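Local coordinates for protein beta-L-arabinobiosidase (Bacteroides thetaiotaomicron, PDB 5MQR) that is a glycoside hydrolase of plant pectin breakdown that probably releases arabinose-containing units, a sialidase-like activity being less certain, at residues 185-190 with 202-207; 616-621 with 1055-1060; 656-661 with 720-725. All coordinates share one frame; numbering follows the deposited sequence.

Contact 1 stands alone in the N-terminal beta-propeller region, its centre about 59 Å from that of contact 2 and about 69 Å from that of contact 3, touching neither. It comes first along the chain, closing before the others open. Contacts 2 and 3 have centres about 10 Å apart and meet at one antiparallel sheet, where strands 1053-1061 and 660-662 are neighbours; Asp1057 O probably accepts from Leu660 N, and Asn1058 O from Arg723 NH1. Contact 3 lies inside the long chain section that contact 2 closes. Together these two tie the C-terminal sheet to the chain entering the helical hydrolase region, whereas contact 1 pairs neighbouring strands 186-192 and 202-206 of one four-stranded sheet.

Contact 1: residues 185-190 with 202-207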
loop_
_atom_site.group_PDB
_atom_site.type_symbol
_atom_site.label_atom_id
_atom_site.label_comp_id
_atom_site.label_asym_id
_atom_site.label_seq_id
_atom_site.Cartn_x
_atom_site.Cartn_y
_atom_site.Cartn_z
ATOM N N ILE A 185 -40.485 -29.318 7.598
ATOM C CA ILE A 185 -41.327 -29.124 8.773
ATOM C C ILE A 185 -41.492 -27.638 9.027
ATOM O O ILE A 185 -42.608 -27.126 9.033
ATOM C CB ILE A 185 -40.717 -29.811 9.995
ATOM C CG1 ILE A 185 -40.711 -31.321 9.778
ATOM C CG2 ILE A 185 -41.508 -29.483 11.256
ATOM C CD1 ILE A 185 -39.760 -32.058 10.689
ATOM N N GLY A 186 -40.381 -26.952 9.249
ATOM C CA GLY A 186 -40.436 -25.519 9.491
ATOM C C GLY A 186 -39.184 -24.918 10.091
ATOM O O GLY A 186 -38.205 -25.615 10.368
ATOM N N ARG A 187 -39.255 -23.615 10.326
ATOM C CA ARG A 187 -38.133 -22.871 10.809
ATOM C C ARG A 187 -38.349 -22.447 12.251
ATOM O O ARG A 187 -39.437 -22.031 12.625
ATOM C CB ARG A 187 -37.918 -21.658 9.933
ATOM C CG ARG A 187 -36.487 -21.162 10.017
ATOM C CD ARG A 187 -36.264 -20.045 9.058
ATOM N NE ARG A 187 -36.400 -20.507 7.683
ATOM C CZ ARG A 187 -35.407 -20.926 6.894
ATOM N NH1 ARG A 187 -34.129 -20.965 7.309
ATOM N NH2 ARG A 187 -35.703 -21.298 5.647
ATOM N N VAL A 188 -37.289 -22.564 13.046
ATOM C CA VAL A 188 -37.337 -22.272 14.470
ATOM C C VAL A 188 -36.375 -21.149 14.796
ATOM O O VAL A 188 -35.429 -20.891 14.062
ATOM C CB VAL A 188 -37.002 -23.490 15.366
ATOM C CG1 VAL A 188 -38.054 -24.568 15.193
ATOM C CG2 VAL A 188 -35.605 -24.047 15.087
ATOM N N VAL A 189 -36.647 -20.510 15.924
ATOM C CA VAL A 189 -35.862 -19.405 16.449
ATOM C C VAL A 189 -35.756 -19.556 17.956
ATOM O O VAL A 189 -36.626 -20.154 18.593
ATOM C CB VAL A 189 -36.521 -18.025 16.204
ATOM C CG1 VAL A 189 -36.434 -17.622 14.747
ATOM C CG2 VAL A 189 -37.971 -17.989 16.689
ATOM N N ARG A 190 -34.707 -18.969 18.514
ATOM C CA ARG A 190 -34.632 -18.712 19.950
ATOM C C ARG A 190 -33.712 -17.537 20.240
ATOM O O ARG A 190 -32.801 -17.256 19.470
ATOM C CB ARG A 190 -34.177 -19.960 20.707
ATOM C CG ARG A 190 -32.690 -20.259 20.652
ATOM C CD ARG A 190 -32.405 -21.692 21.098
ATOM N NE ARG A 190 -32.999 -21.980 22.400
ATOM C CZ ARG A 190 -32.869 -23.124 23.058
ATOM N NH1 ARG A 190 -32.160 -24.134 22.565
ATOM N NH2 ARG A 190 -33.454 -23.253 24.229
ATOM N N TYR A 202 -39.072 -21.513 19.542
ATOM C CA TYR A 202 -40.355 -21.383 18.884
ATOM C C TYR A 202 -40.219 -21.572 17.370
ATOM O O TYR A 202 -39.147 -21.380 16.793
ATOM C CB TYR A 202 -40.972 -20.012 19.142
ATOM C CG TYR A 202 -41.172 -19.645 20.591
ATOM C CD1 TYR A 202 -40.148 -19.030 21.326
ATOM C CD2 TYR A 202 -42.392 -19.853 21.221
ATOM C CE1 TYR A 202 -40.331 -18.676 22.659
ATOM C CE2 TYR A 202 -42.579 -19.499 22.544
ATOM C CZ TYR A 202 -41.548 -18.912 23.255
ATOM O OH TYR A 202 -41.746 -18.561 24.559
ATOM N N PHE A 203 -41.333 -21.934 16.748
ATOM C CA PHE A 203 -41.458 -21.887 15.314
ATOM C C PHE A 203 -41.800 -20.473 14.856
ATOM O O PHE A 203 -42.693 -19.816 15.399
ATOM C CB PHE A 203 -42.543 -22.834 14.826
ATOM C CG PHE A 203 -42.072 -24.232 14.634
ATOM C CD1 PHE A 203 -41.532 -24.626 13.421
ATOM C CD2 PHE A 203 -42.161 -25.149 15.664
ATOM C CE1 PHE A 203 -41.099 -25.909 13.225
ATOM C CE2 PHE A 203 -41.727 -26.444 15.485
ATOM C CZ PHE A 203 -41.195 -26.827 14.261
ATOM N N ILE A 204 -41.082 -20.033 13.837
ATOM C CA ILE A 204 -41.355 -18.783 13.156
ATOM C C ILE A 204 -42.029 -19.013 11.773
ATOM O O ILE A 204 -42.709 -18.116 11.257
ATOM C CB ILE A 204 -40.059 -17.946 13.045
ATOM C CG1 ILE A 204 -40.371 -16.498 12.642
ATOM C CG2 ILE A 204 -39.079 -18.553 12.055
ATOM C CD1 ILE A 204 -39.200 -15.530 12.768
ATOM N N TYR A 205 -41.843 -20.196 11.180
ATOM C CA TYR A 205 -42.453 -20.534 9.897
ATOM C C TYR A 205 -42.799 -22.025 9.861
ATOM O O TYR A 205 -42.001 -22.862 10.291
ATOM C CB TYR A 205 -41.488 -20.184 8.760
ATOM C CG TYR A 205 -41.977 -20.591 7.389
ATOM C CD1 TYR A 205 -42.780 -19.732 6.625
ATOM C CD2 TYR A 205 -41.648 -21.848 6.856
ATOM C CE1 TYR A 205 -43.229 -20.103 5.357
ATOM C CE2 TYR A 205 -42.093 -22.240 5.591
ATOM C CZ TYR A 205 -42.883 -21.370 4.833
ATOM O OH TYR A 205 -43.327 -21.773 3.574
ATOM N N TYR A 206 -43.991 -22.336 9.356
ATOM C CA TYR A 206 -44.402 -23.716 9.126
ATOM C C TYR A 206 -44.466 -23.987 7.639
ATOM O O TYR A 206 -45.051 -23.197 6.877
ATOM C CB TYR A 206 -45.775 -23.993 9.705
ATOM C CG TYR A 206 -45.859 -23.837 11.201
ATOM C CD1 TYR A 206 -45.305 -24.795 12.056
ATOM C CD2 TYR A 206 -46.489 -22.737 11.765
ATOM C CE1 TYR A 206 -45.389 -24.665 13.438
ATOM C CE2 TYR A 206 -46.586 -22.600 13.147
ATOM C CZ TYR A 206 -46.032 -23.556 13.975
ATOM O OH TYR A 206 -46.128 -23.397 15.330
ATOM N N ASN A 207 -43.873 -25.108 7.231
ATOM C CA ASN A 207 -44.087 -25.631 5.894
ATOM C C ASN A 207 -45.510 -26.168 5.818
ATOM O O ASN A 207 -46.109 -26.504 6.842
ATOM C CB ASN A 207 -43.061 -26.716 5.552
ATOM C CG ASN A 207 -41.687 -26.149 5.230
ATOM O OD1 ASN A 207 -40.775 -26.213 6.043
ATOM N ND2 ASN A 207 -41.534 -25.609 4.042
#
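Val189 and Tyr202 are joined by two backbone bonds, Val189 N to Tyr202 O (2.8 Å) and Tyr202 N to Val189 O, in an antiparallel hairpin that supplies the third and fourth strands of a four-stranded blade in the N-terminal beta-propeller region. Pairing then slips by one residue: Arg187 faces both Ile204 and Tyr205, a classic beta bulge. Arg187 O accepts from Ile204 N at 2.9 Å and only weakly from Tyr205 N, while Arg187 N donates to Tyr205 O at 2.8 Å. At the bulge, Ile204 crosses Val189, whose CG1, anti to the carbonyl carbon (chi1 -73°), reaches Ile204 CG2 at 3.9 Å. These two side chains meet nearly at right angles, and Cys232 of helix 226-236 touches both. Arg187 lends its CB, which rests against Ile204 CG2 and Tyr205 CB; beyond it the chain runs anti at chi1 and chi2, then bends at chi3, and the guanidinium forms a salt bridge with Glu248 and a cation-pi contact with Trp245. On the other face of the sheet, Val188 CG1 makes a CH-pi contact over the Phe203 ring, 3.8 Å from its centroid and 7° off the normal. Ile185 CG2 touches Phe203 CZ obliquely at 4.0 Å. Gly186 lies at the ring edge, where any CB would collide with Tyr205 O and Phe203 CE1. Ile185 and Gly186 form a second classic bulge, opposite Tyr169. At this bulge, Asn207 N donates to Ile185 O at 3.0 Å, from 43° out of the carbonyl plane.

Contact 2: residues 616-621 with 1055-1060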
loop_
_atom_site.group_PDB
_atom_site.type_symbol
_atom_site.label_atom_id
_atom_site.label_comp_id
_atom_site.label_asym_id
_atom_site.label_seq_id
_atom_site.Cartn_x
_atom_site.Cartn_y
_atom_site.Cartn_z
ATOM N N ALA A 616 15.636 -1.767 -2.917
ATOM C CA ALA A 616 15.072 -2.314 -1.647
ATOM C C ALA A 616 14.624 -1.235 -0.644
ATOM O O ALA A 616 13.883 -1.506 0.291
ATOM C CB ALA A 616 16.108 -3.203 -0.958
ATOM N N SER A 617 15.159 -0.033 -0.796
ATOM C CA SER A 617 14.800 1.103 0.042
ATOM C C SER A 617 13.408 1.710 -0.334
ATOM O O SER A 617 12.851 2.525 0.433
ATOM C CB SER A 617 15.933 2.145 -0.072
ATOM O OG SER A 617 16.403 2.249 -1.443
ATOM N N SER A 618 12.872 1.328 -1.501
ATOM C CA SER A 618 11.553 1.742 -1.976
ATOM C C SER A 618 10.477 0.806 -1.436
ATOM O O SER A 618 10.546 -0.374 -1.637
ATOM C CB SER A 618 11.510 1.724 -3.501
ATOM O OG SER A 618 10.383 2.443 -4.006
ATOM N N ALA A 619 9.468 1.348 -0.770
ATOM C CA ALA A 619 8.484 0.532 -0.054
ATOM C C ALA A 619 7.335 -0.009 -0.926
ATOM O O ALA A 619 6.848 -1.094 -0.661
ATOM C CB ALA A 619 7.925 1.337 1.126
ATOM N N PHE A 620 6.876 0.774 -1.899
ATOM C CA PHE A 620 5.761 0.416 -2.777
ATOM C C PHE A 620 6.199 0.366 -4.241
ATOM O O PHE A 620 5.943 -0.632 -4.930
ATOM C CB PHE A 620 4.590 1.383 -2.583
ATOM C CG PHE A 620 3.975 1.302 -1.225
ATOM C CD1 PHE A 620 4.611 1.888 -0.117
ATOM C CD2 PHE A 620 2.789 0.604 -1.023
ATOM C CE1 PHE A 620 4.071 1.795 1.154
ATOM C CE2 PHE A 620 2.247 0.504 0.248
ATOM C CZ PHE A 620 2.899 1.095 1.336
ATOM N N LEU A 621 6.895 1.393 -4.727
ATOM C CA LEU A 621 7.313 1.417 -6.131
ATOM C C LEU A 621 8.610 0.655 -6.352
ATOM O O LEU A 621 9.471 0.602 -5.464
ATOM C CB LEU A 621 7.486 2.873 -6.608
ATOM C CG LEU A 621 6.262 3.785 -6.409
ATOM C CD1 LEU A 621 6.544 5.183 -6.939
ATOM C CD2 LEU A 621 5.001 3.208 -7.051
ATOM N N CYS A 1055 2.363 8.628 -5.892
ATOM C CA CYS A 1055 3.323 8.212 -4.887
ATOM C C CYS A 1055 4.716 8.699 -5.198
ATOM O O CYS A 1055 5.171 8.601 -6.323
ATOM C CB CYS A 1055 3.316 6.679 -4.786
ATOM S SG CYS A 1055 4.596 6.011 -3.713
ATOM N N LEU A 1056 5.373 9.238 -4.188
ATOM C CA LEU A 1056 6.806 9.491 -4.239
ATOM C C LEU A 1056 7.454 8.568 -3.238
ATOM O O LEU A 1056 7.126 8.577 -2.076
ATOM C CB LEU A 1056 7.141 10.931 -3.902
ATOM C CG LEU A 1056 8.631 11.288 -3.959
ATOM C CD1 LEU A 1056 9.138 11.348 -5.399
ATOM C CD2 LEU A 1056 8.864 12.615 -3.253
ATOM N N ASP A 1057 8.400 7.783 -3.712
ATOM C CA ASP A 1057 8.990 6.705 -2.938
ATOM C C ASP A 1057 10.492 6.750 -3.093
ATOM O O ASP A 1057 11.033 7.449 -3.960
ATOM C CB ASP A 1057 8.464 5.386 -3.475
ATOM C CG ASP A 1057 8.352 4.306 -2.424
ATOM O OD1 ASP A 1057 8.950 4.384 -1.330
ATOM O OD2 ASP A 1057 7.645 3.330 -2.720
ATOM N N ASN A 1058 11.152 5.976 -2.247
ATOM C CA ASN A 1058 12.590 5.799 -2.274
ATOM C C ASN A 1058 13.316 7.119 -2.025
ATOM O O ASN A 1058 14.413 7.315 -2.547
ATOM C CB ASN A 1058 13.056 5.167 -3.610
ATOM C CG ASN A 1058 14.399 4.449 -3.487
ATOM O OD1 ASN A 1058 14.749 3.966 -2.426
ATOM N ND2 ASN A 1058 15.143 4.385 -4.563
ATOM N N VAL A 1059 12.733 7.993 -1.208
ATOM C CA VAL A 1059 13.363 9.277 -0.932
ATOM C C VAL A 1059 14.354 9.081 0.220
ATOM O O VAL A 1059 13.963 8.583 1.292
ATOM C CB VAL A 1059 12.321 10.341 -0.529
ATOM C CG1 VAL A 1059 13.005 11.650 -0.113
ATOM C CG2 VAL A 1059 11.332 10.590 -1.655
ATOM N N LEU A 1060 15.614 9.476 0.028
ATOM C CA LEU A 1060 16.577 9.496 1.131
ATOM C C LEU A 1060 16.539 10.862 1.770
ATOM O O LEU A 1060 16.982 11.848 1.192
ATOM C CB LEU A 1060 17.990 9.166 0.664
ATOM C CG LEU A 1060 19.033 8.898 1.769
ATOM C CD1 LEU A 1060 18.603 7.739 2.675
ATOM C CD2 LEU A 1060 20.372 8.588 1.122
#
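Ser617 OG tucks between its own backbone N and carbonyl carbon (chi1 41°) and Asn1058 turns CG to the far side from its N (chi1 -156°); these rotations set hydroxyl and amide oxygen facing each other, and the hydroxyl donates to Asn1058 OD1 at 2.6 Å, in the carbonyl plane on a lone pair. Beside it the Asp1057 carboxylate collects three successive backbone N-H groups. Phe620 N comes to Asp1057 OD2 on its syn lone pair (2.8 Å); Leu621 N reaches this oxygen from the anti side (2.9 Å). Ala619 N donates to Asp1057 OD1 at 3.1 Å; Asn1058 N also donates to this oxygen, both from the same face of the carboxylate plane, and Thr1067 OG1 bonds it too. Asp1057 lies on strand 1053-1061 of the family 65 C-terminal region, just before a G1 beta bulge in which Asn1058 and Val1059 face Leu1066; the 616-621 segment is thus pinned to a sheet strand. With an alanine in place of Asp1057, the N-H groups of Ala619, Phe620 and Leu621 would probably lose their common acceptor, leaving the loop freer to shift. Ser618 OG donates to Leu621 O, and Leu621 CD1 lies 3.9 Å from Cys1055 SG.

Contact 3: residues 656-661 with 720-725; sequences ENIPLF and RWLRDP
Asn657 carries both direct hydrogen bonds to the 720-725 segment, one through its backbone and one through its side chain. Its O accepts from Arg723 N at 2.9 Å, in the carbonyl plane on a lone pair, and also draws a CA-H...O contact from Leu722. Its amide OD1 takes Asp724 N at 3.0 Å, the donor tilted 26° from the amide carbonyl plane. CG of Asn657 stands anti to the carbonyl carbon (chi1 -74°), which swings the amide over to Asp724, its plane only 7° from that of the carboxylate; ND2 also bonds Trp653 O.

Two waters extend the polar contact. One accepts from Asn657 ND2 and donates to Glu656 OE1 (2.7 Å) and, weakly, to Asp724 OD2; it lies between these like-charged groups and may ease their proximity, while Glu656 OE2 has a salt bridge to Lys614. The other accepts from Arg723 NE, at the guanidinium edge, and donates to Glu656 O. Arg723 NH2 bonds Asn1065 OD1.

Apolar contacts are looser: Pro659 CG meets Trp721 CB at 4.2 Å, and Ile658 CG2 faces Leu722 CD2 at 4.4 Å.

The C-terminal end of helix 647-657 thus packs on the loop joining helices 712-719 and 726-737, where Asp724 OD1 caps Lys726 N, as in the (alpha/alpha)6 barrel expected for six-hairpin glycosidases.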
loop_
_atom_site.group_PDB
_atom_site.type_symbol
_atom_site.label_atom_id
_atom_site.label_comp_id
_atom_site.label_asym_id
_atom_site.label_seq_id
_atom_site.Cartn_x
_atom_site.Cartn_y
_atom_site.Cartn_z
ATOM N N GLU A 656 19.966 3.250 -8.817
ATOM C CA GLU A 656 20.765 3.520 -7.596
ATOM C C GLU A 656 20.459 4.863 -6.944
ATOM O O GLU A 656 20.586 4.980 -5.742
ATOM C CB GLU A 656 22.284 3.518 -7.899
ATOM C CG GLU A 656 22.920 2.147 -7.977
ATOM C CD GLU A 656 24.259 2.091 -8.741
ATOM O OE1 GLU A 656 24.941 3.141 -8.909
ATOM O OE2 GLU A 656 24.630 0.969 -9.194
ATOM N N ASN A 657 20.098 5.873 -7.732
ATOM C CA ASN A 657 20.079 7.249 -7.251
ATOM C C ASN A 657 18.756 7.948 -7.140
ATOM O O ASN A 657 18.645 8.835 -6.318
ATOM C CB ASN A 657 21.026 8.076 -8.095
ATOM C CG ASN A 657 22.450 7.785 -7.754
ATOM O OD1 ASN A 657 22.947 8.271 -6.741
ATOM N ND2 ASN A 657 23.096 6.923 -8.543
ATOM N N ILE A 658 17.751 7.591 -7.935
ATOM C CA ILE A 658 16.568 8.433 -7.962
ATOM C C ILE A 658 15.441 8.017 -7.034
ATOM O O ILE A 658 15.141 6.827 -6.916
ATOM C CB ILE A 658 16.062 8.704 -9.384
ATOM C CG1 ILE A 658 15.520 7.477 -10.100
ATOM C CG2 ILE A 658 17.168 9.348 -10.209
ATOM C CD1 ILE A 658 14.574 7.866 -11.217
ATOM N N PRO A 659 14.806 9.004 -6.363
ATOM C CA PRO A 659 13.503 8.694 -5.812
ATOM C C PRO A 659 12.570 8.287 -6.943
ATOM O O PRO A 659 12.763 8.702 -8.105
ATOM C CB PRO A 659 13.060 10.014 -5.146
ATOM C CG PRO A 659 14.336 10.749 -4.887
ATOM C CD PRO A 659 15.211 10.385 -6.046
ATOM N N LEU A 660 11.591 7.458 -6.634
ATOM C CA LEU A 660 10.643 7.008 -7.651
ATOM C C LEU A 660 9.299 7.710 -7.512
ATOM O O LEU A 660 8.866 7.990 -6.400
ATOM C CB LEU A 660 10.469 5.495 -7.573
ATOM C CG LEU A 660 11.746 4.657 -7.767
ATOM C CD1 LEU A 660 11.463 3.187 -7.465
ATOM C CD2 LEU A 660 12.341 4.786 -9.162
ATOM N N PHE A 661 8.638 7.966 -8.634
ATOM C CA PHE A 661 7.384 8.708 -8.659
ATOM C C PHE A 661 6.408 8.059 -9.646
ATOM O O PHE A 661 6.798 7.538 -10.671
ATOM C CB PHE A 661 7.652 10.187 -9.067
ATOM C CG PHE A 661 6.402 10.991 -9.383
ATOM C CD1 PHE A 661 5.634 11.537 -8.377
ATOM C CD2 PHE A 661 5.998 11.196 -10.685
ATOM C CE1 PHE A 661 4.479 12.266 -8.664
ATOM C CE2 PHE A 661 4.848 11.921 -10.974
ATOM C CZ PHE A 661 4.080 12.447 -9.959
ATOM N N ARG A 720 20.273 17.409 -4.809
ATOM C CA ARG A 720 20.280 17.026 -3.393
ATOM C C ARG A 720 19.448 15.770 -3.125
ATOM O O ARG A 720 19.623 15.154 -2.081
ATOM C CB ARG A 720 19.839 18.180 -2.492
ATOM C CG ARG A 720 18.368 18.562 -2.622
ATOM C CD ARG A 720 18.056 19.819 -1.825
ATOM N NE ARG A 720 16.735 20.361 -2.169
ATOM C CZ ARG A 720 15.976 21.114 -1.365
ATOM N NH1 ARG A 720 16.370 21.399 -0.129
ATOM N NH2 ARG A 720 14.789 21.560 -1.791
ATOM N N TRP A 721 18.573 15.397 -4.071
ATOM C CA TRP A 721 17.705 14.220 -3.956
ATOM C C TRP A 721 18.323 12.912 -4.413
ATOM O O TRP A 721 17.738 11.848 -4.199
ATOM C CB TRP A 721 16.372 14.460 -4.694
ATOM C CG TRP A 721 15.672 15.647 -4.159
ATOM C CD1 TRP A 721 15.616 16.883 -4.732
ATOM C CD2 TRP A 721 14.983 15.756 -2.907
ATOM N NE1 TRP A 721 14.910 17.740 -3.937
ATOM C CE2 TRP A 721 14.519 17.078 -2.802
ATOM C CE3 TRP A 721 14.709 14.861 -1.862
ATOM C CZ2 TRP A 721 13.804 17.535 -1.705
ATOM C CZ3 TRP A 721 13.995 15.315 -0.768
ATOM C CH2 TRP A 721 13.543 16.653 -0.700
ATOM N N LEU A 722 19.493 12.984 -5.045
ATOM C CA LEU A 722 20.205 11.800 -5.492
ATOM C C LEU A 722 20.730 11.060 -4.274
ATOM O O LEU A 722 21.347 11.655 -3.396
ATOM C CB LEU A 722 21.365 12.161 -6.418
ATOM C CG LEU A 722 21.046 12.912 -7.702
ATOM C CD1 LEU A 722 22.349 13.229 -8.404
ATOM C CD2 LEU A 722 20.086 12.147 -8.601
ATOM N N ARG A 723 20.522 9.750 -4.250
ATOM C CA ARG A 723 20.738 8.960 -3.042
ATOM C C ARG A 723 22.216 8.728 -2.753
ATOM O O ARG A 723 22.603 8.702 -1.602
ATOM C CB ARG A 723 19.995 7.617 -3.141
ATOM C CG ARG A 723 18.458 7.733 -3.128
ATOM C CD ARG A 723 17.800 6.358 -3.267
ATOM N NE ARG A 723 18.202 5.553 -2.116
ATOM C CZ ARG A 723 17.553 5.485 -0.958
ATOM N NH1 ARG A 723 16.396 6.129 -0.773
ATOM N NH2 ARG A 723 18.072 4.769 0.030
ATOM N N ASP A 724 23.037 8.530 -3.790
ATOM C CA ASP A 724 24.467 8.332 -3.577
ATOM C C ASP A 724 25.114 9.719 -3.403
ATOM O O ASP A 724 25.126 10.517 -4.335
ATOM C CB ASP A 724 25.097 7.547 -4.723
ATOM C CG ASP A 724 26.538 7.132 -4.449
ATOM O OD1 ASP A 724 27.209 7.680 -3.561
ATOM O OD2 ASP A 724 27.021 6.243 -5.171
ATOM N N PRO A 725 25.648 9.999 -2.203
ATOM C CA PRO A 725 26.132 11.352 -1.962
ATOM C C PRO A 725 27.413 11.708 -2.692
ATOM O O PRO A 725 27.749 12.897 -2.726
ATOM C CB PRO A 725 26.360 11.389 -0.438
ATOM C CG PRO A 725 26.620 9.968 -0.059
ATOM C CD PRO A 725 25.773 9.144 -0.996
HETATM O O HOH W 1 25.707 5.627 -8.163
HETATM O O HOH W 2 20.274 3.978 -3.171
#